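Glycoside hydrolase family 81 (Clostridium thermocellum, PDB 6FOP) probably hydrolyses beta-1,3-glucans such as laminarin, as a family 81 glycoside hydrolase of the Clostridium thermocellum cellulosome. Local coordinates at residues K106-D109 and F110-D113. Residues are numbered along the deposited sequence; the frame is centred on the assembly and turned at random. Where two conformers were deposited one is given.
Sequences KISD and FAVD
Lys106 lays its aliphatic chain alongside Asp113, the two side chains pointing the same way from one face of the sheet. CB of Lys106 comes 3.5 Å from OD2 of Asp113, and CD passes 3.8 Å from the same oxygen. With CG of the lysine anti to the backbone N (chi1 -176°) and the chain extended beyond it, the ammonium is carried past the carboxylate: NZ of Lys106 and OD2 of Asp113 are 5.5 Å apart, too far for direct contact. A water links them, accepting from NZ and donating weakly to OD2. Each group also has a partner outside the hairpin: the carbonyl oxygen of Thr226 for Lys106 NZ, the hydroxyl of Thr126 for Asp113 OD1.

Between the two backbones, Asp113 N bonds Lys106 O at 2.8 Å, in the carbonyl plane and nearly straight (168° at the hydrogen), whereas the return bond from Lys106 N to Asp113 O is weak. This antiparallel hydrogen-bonded pair belongs to a beta hairpin joining strand 103-107, at one edge of an antiparallel sheet, to its neighbour 111-118. Ile107 and Val112 form the next, non-hydrogen-bonded pair. On the other face their side chains run side by side, CG1 of Ile107 meeting CG2 of Val112 at 3.9 Å, and helix 43-46 packs against both.

Towards the turn, Ser108 N reaches Ala111 O at 2.9 Å, the donor tilted 29° from the carbonyl plane. OG of Ser108 lies 3.6 Å from CB of Ala111 and hydrogen-bonds Thr228. At the bend, Asp109 sends its carboxylate away from the returning strand, where OD2 takes a salt bridge from Arg459 and a hydrogen bond from the backbone N of Val230, while the Phe110 ring meets that of Tyr473.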
ATOM      1  N   LYS A 106       4.497  10.575 -18.232  0.51 15.14           N
ATOM      2  CA  LYS A 106       4.649  11.211 -16.919  0.51 14.98           C
ATOM      3  C   LYS A 106       3.811  10.413 -15.919  0.51 14.30           C
ATOM      4  O   LYS A 106       2.654  10.090 -16.190  0.51 14.91           O
ATOM      5  CB  LYS A 106       4.196  12.677 -16.961  0.51 16.40           C
ATOM      6  CG  LYS A 106       4.407  13.468 -15.680  0.51 17.92           C
ATOM      7  CD  LYS A 106       4.096  14.960 -15.810  0.51 19.94           C
ATOM      8  CE  LYS A 106       4.347  15.709 -14.496  0.51 22.52           C
ATOM      9  NZ  LYS A 106       4.045  17.170 -14.516  0.51 24.41           N
ATOM     10  N   ILE A 107       4.396  10.093 -14.762  1.00 14.69           N
ATOM     11  CA  ILE A 107       3.679   9.409 -13.685  1.00 14.85           C
ATOM     12  C   ILE A 107       3.877  10.249 -12.446  1.00 14.47           C
ATOM     13  O   ILE A 107       5.014  10.486 -12.017  1.00 16.47           O
ATOM     14  CB  ILE A 107       4.144   7.967 -13.484  1.00 15.12           C
ATOM     15  CG1 ILE A 107       3.904   7.135 -14.749  1.00 16.04           C
ATOM     16  CG2 ILE A 107       3.400   7.365 -12.298  1.00 15.22           C
ATOM     17  CD1 ILE A 107       4.557   5.757 -14.741  1.00 16.77           C
ATOM     18  N   SER A 108       2.779  10.745 -11.900  1.00 13.60           N
ATOM     19  CA  SER A 108       2.811  11.491 -10.648  1.00 14.42           C
ATOM     20  C   SER A 108       2.183  10.667  -9.516  1.00 13.46           C
ATOM     21  O   SER A 108       1.970   9.456  -9.666  1.00 15.63           O
ATOM     22  CB  SER A 108       2.188  12.881 -10.832  1.00 14.57           C
ATOM     23  OG  SER A 108       0.857  12.769 -11.267  1.00 14.46           O
ATOM     24  N   ASP A 109       1.865  11.299  -8.393  1.00 12.60           N
ATOM     25  CA  ASP A 109       1.526  10.490  -7.218  1.00 13.19           C
ATOM     26  C   ASP A 109       0.169   9.825  -7.313  1.00 13.06           C
ATOM     27  O   ASP A 109      -0.066   8.820  -6.650  1.00 14.08           O
ATOM     28  CB  ASP A 109       1.636  11.341  -5.940  1.00 13.18           C
ATOM     29  CG  ASP A 109       3.096  11.743  -5.598  1.00 14.81           C
ATOM     30  OD1 ASP A 109       4.043  11.319  -6.269  1.00 19.44           O
ATOM     31  OD2 ASP A 109       3.256  12.497  -4.650  1.00 16.00           O
ATOM     32  N   PHE A 110      -0.738  10.386  -8.122  1.00 12.61           N
ATOM     33  CA  PHE A 110      -2.040   9.774  -8.383  1.00 13.31           C
ATOM     34  C   PHE A 110      -2.588  10.085  -9.777  1.00 12.80           C
ATOM     35  O   PHE A 110      -3.809  10.076  -9.992  1.00 13.61           O
ATOM     36  CB  PHE A 110      -3.066  10.055  -7.253  1.00 13.76           C
ATOM     37  CG  PHE A 110      -3.132  11.463  -6.723  1.00 13.29           C
ATOM     38  CD1 PHE A 110      -2.230  11.902  -5.733  1.00 14.43           C
ATOM     39  CD2 PHE A 110      -4.188  12.303  -7.064  1.00 13.63           C
ATOM     40  CE1 PHE A 110      -2.342  13.158  -5.182  1.00 14.93           C
ATOM     41  CE2 PHE A 110      -4.294  13.574  -6.508  1.00 14.29           C
ATOM     42  CZ  PHE A 110      -3.348  14.012  -5.591  1.00 14.59           C
ATOM     43  N   ALA A 111      -1.687  10.218 -10.750  1.00 13.55           N
ATOM     44  CA  ALA A 111      -2.089  10.378 -12.138  1.00 13.44           C
ATOM     45  C   ALA A 111      -1.014   9.817 -13.053  1.00 13.12           C
ATOM     46  O   ALA A 111       0.152   9.646 -12.655  1.00 14.01           O
ATOM     47  CB  ALA A 111      -2.420  11.843 -12.463  1.00 14.05           C
ATOM     48  N   VAL A 112      -1.400   9.620 -14.308  1.00 13.22           N
ATOM     49  CA  VAL A 112      -0.476   9.196 -15.372  1.00 13.42           C
ATOM     50  C   VAL A 112      -0.853   9.912 -16.665  1.00 13.58           C
ATOM     51  O   VAL A 112      -2.038  10.037 -16.974  1.00 15.19           O
ATOM     52  CB  VAL A 112      -0.483   7.662 -15.575  1.00 13.84           C
ATOM     53  CG1 VAL A 112      -1.880   7.115 -15.851  1.00 14.07           C
ATOM     54  CG2 VAL A 112       0.495   7.216 -16.641  1.00 14.96           C
ATOM     55  N   ASP A 113       0.156  10.362 -17.394  1.00 14.51           N
ATOM     56  CA  ASP A 113       0.003  10.814 -18.771  1.00 14.05           C
ATOM     57  C   ASP A 113       0.560   9.716 -19.662  1.00 14.67           C
ATOM     58  O   ASP A 113       1.702   9.290 -19.461  1.00 15.96           O
ATOM     59  CB  ASP A 113       0.823  12.071 -19.044  1.00 16.78           C
ATOM     60  CG  ASP A 113       0.399  13.281 -18.233  1.00 17.46           C
ATOM     61  OD1 ASP A 113      -0.725  13.339 -17.692  1.00 17.77           O
ATOM     62  OD2 ASP A 113       1.240  14.210 -18.134  1.00 20.10           O
TER
HETATM   63  O   HOH W   1       2.061  17.384 -16.935  1.00 37.25           O